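Local coordinates for protein putative streptothricin acetyltransferase (Bacillus anthracis, PDB 3PP9) that binds acetyl coenzyme A and, as a putative streptothricin acetyltransferase of the GNAT family, probably transfers the acetyl group to streptothricin-type antibiotics, at residues Ile80-His84 and Asn85-Gly89. Numbering follows the deposited sequence.
Sequences IALLH and NQIIG
Ala81 and Ile88 meet in the antiparallel beta hairpin formed by strands 76-83 and 86-95, neighbours in the central mixed sheet of this GNAT-family chain. Ala81 uses both its backbone polar groups: its O accepts from Ile88 N at 2.9 Å, and its N gives a nearly straight bond to Gly89 O at 2.8 Å. Ile88 and Gly89 thus stand together opposite the single residue Ala81, a beta bulge, and Gly89 N, buried by the contact, has no partner. With CG1 between its backbone N and carbonyl carbon (chi1 67°) and the chain extended beyond it, Ile88 carries CD1 to 3.7 Å from Leu83 CB, while CG1 lies near the Ala81 methyl. Val117 of helix 117-131 touches both Ala81 and Ile88. The other face of the hairpin carries an aliphatic row, in which Leu82 CD2 lies 3.6 Å from Ile87 CG1 and Ile80 CD1 meets Ile87 CD1 at 3.9 Å. Leu82 and Ile87 form a non-hydrogen-bonded pair; on the outer side of Leu82 the sheet continues into strand 7-10 through a backbone bond with Leu7. Reversal of the chain is a type I' turn from Leu83 to Gln86, with His84 and Asn85 at its corners, both at positive phi. At this exposed end His84 is modelled in two conformers, so its side-chain placement is uncertain; in one of them the Gln86 amide stands almost perpendicular to the imidazole (85°), with CD at the ring edge. Leu83 N to Gln86 O and Gln86 N to Leu83 O, each 3.0 Å, close the turn reciprocally.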
loop_
_atom_site.group_PDB
_atom_site.type_symbol
_atom_site.label_atom_id
_atom_site.label_comp_id
_atom_site.label_asym_id
_atom_site.label_seq_id
_atom_site.Cartn_x
_atom_site.Cartn_y
_atom_site.Cartn_z
ATOM N N ILE A 80 1.029 12.037 -21.899
ATOM C CA ILE A 80 0.600 11.246 -23.046
ATOM C C ILE A 80 1.706 11.146 -24.087
ATOM O O ILE A 80 2.524 12.051 -24.237
ATOM C CB ILE A 80 -0.694 11.810 -23.737
ATOM C CG1 ILE A 80 -0.552 13.301 -24.116
ATOM C CG2 ILE A 80 -1.897 11.608 -22.822
ATOM C CD1 ILE A 80 -1.753 13.918 -24.890
ATOM N N ALA A 81 1.729 10.025 -24.799
ATOM C CA ALA A 81 2.654 9.786 -25.878
ATOM C C ALA A 81 1.888 9.962 -27.190
ATOM O O ALA A 81 0.899 9.261 -27.444
ATOM C CB ALA A 81 3.205 8.357 -25.793
ATOM N N LEU A 82 2.360 10.867 -28.040
ATOM C CA LEU A 82 1.742 11.160 -29.320
ATOM C C LEU A 82 2.634 10.751 -30.477
ATOM O O LEU A 82 3.803 11.138 -30.537
ATOM C CB LEU A 82 1.490 12.676 -29.426
ATOM C CG LEU A 82 0.387 13.178 -28.499
ATOM C CD1 LEU A 82 0.607 14.651 -28.152
ATOM C CD2 LEU A 82 -0.957 12.935 -29.156
ATOM N N LEU A 83 2.045 10.024 -31.424
ATOM C CA LEU A 83 2.739 9.585 -32.631
ATOM C C LEU A 83 1.726 9.724 -33.764
ATOM O O LEU A 83 0.595 9.282 -33.631
ATOM C CB LEU A 83 3.186 8.126 -32.524
ATOM C CG LEU A 83 4.114 7.748 -33.679
ATOM C CD1 LEU A 83 5.419 8.531 -33.605
ATOM C CD2 LEU A 83 4.398 6.263 -33.701
ATOM N N HIS A 84 2.152 10.298 -34.889
ATOM C CA HIS A 84 1.287 10.530 -36.061
ATOM C C HIS A 84 -0.126 10.998 -35.722
ATOM O O HIS A 84 -1.111 10.396 -36.142
ATOM C CB HIS A 84 1.263 9.361 -37.075
ATOM C CG HIS A 84 0.899 8.022 -36.503
ATOM N ND1 HIS A 84 -0.398 7.658 -36.210
ATOM C CD2 HIS A 84 1.659 6.928 -36.258
ATOM C CE1 HIS A 84 -0.412 6.416 -35.755
ATOM N NE2 HIS A 84 0.821 5.947 -35.788
ATOM N N ASN A 85 -0.196 12.079 -34.952
ATOM C CA ASN A 85 -1.476 12.693 -34.533
ATOM C C ASN A 85 -2.385 11.835 -33.659
ATOM O O ASN A 85 -3.582 12.095 -33.560
ATOM C CB ASN A 85 -2.271 13.202 -35.754
ATOM C CG ASN A 85 -1.473 14.164 -36.623
ATOM O OD1 ASN A 85 -1.774 14.342 -37.812
ATOM N ND2 ASN A 85 -0.443 14.778 -36.044
ATOM N N GLN A 86 -1.833 10.840 -32.975
ATOM C CA GLN A 86 -2.670 9.990 -32.165
ATOM C C GLN A 86 -2.002 9.674 -30.832
ATOM O O GLN A 86 -0.792 9.521 -30.748
ATOM C CB GLN A 86 -2.945 8.660 -32.879
ATOM C CG GLN A 86 -3.658 8.751 -34.221
ATOM C CD GLN A 86 -3.774 7.403 -34.919
ATOM O OE1 GLN A 86 -4.073 7.335 -36.112
ATOM N NE2 GLN A 86 -3.519 6.324 -34.182
ATOM N N ILE A 87 -2.810 9.604 -29.785
ATOM C CA ILE A 87 -2.314 9.223 -28.479
ATOM C C ILE A 87 -2.136 7.692 -28.525
ATOM O O ILE A 87 -3.093 6.950 -28.777
ATOM C CB ILE A 87 -3.294 9.617 -27.367
ATOM C CG1 ILE A 87 -3.418 11.140 -27.301
ATOM C CG2 ILE A 87 -2.848 9.014 -25.998
ATOM C CD1 ILE A 87 -4.552 11.649 -26.403
ATOM N N ILE A 88 -0.905 7.229 -28.313
ATOM C CA ILE A 88 -0.590 5.790 -28.345
ATOM C C ILE A 88 -0.151 5.220 -26.989
ATOM O O ILE A 88 0.184 4.036 -26.878
ATOM C CB ILE A 88 0.475 5.462 -29.407
ATOM C CG1 ILE A 88 1.837 6.077 -29.038
ATOM C CG2 ILE A 88 -0.023 5.898 -30.789
ATOM C CD1 ILE A 88 3.021 5.572 -29.899
ATOM N N GLY A 89 -0.112 6.068 -25.969
ATOM C CA GLY A 89 0.282 5.602 -24.644
ATOM C C GLY A 89 0.201 6.728 -23.633
ATOM O O GLY A 89 0.032 7.876 -24.016
#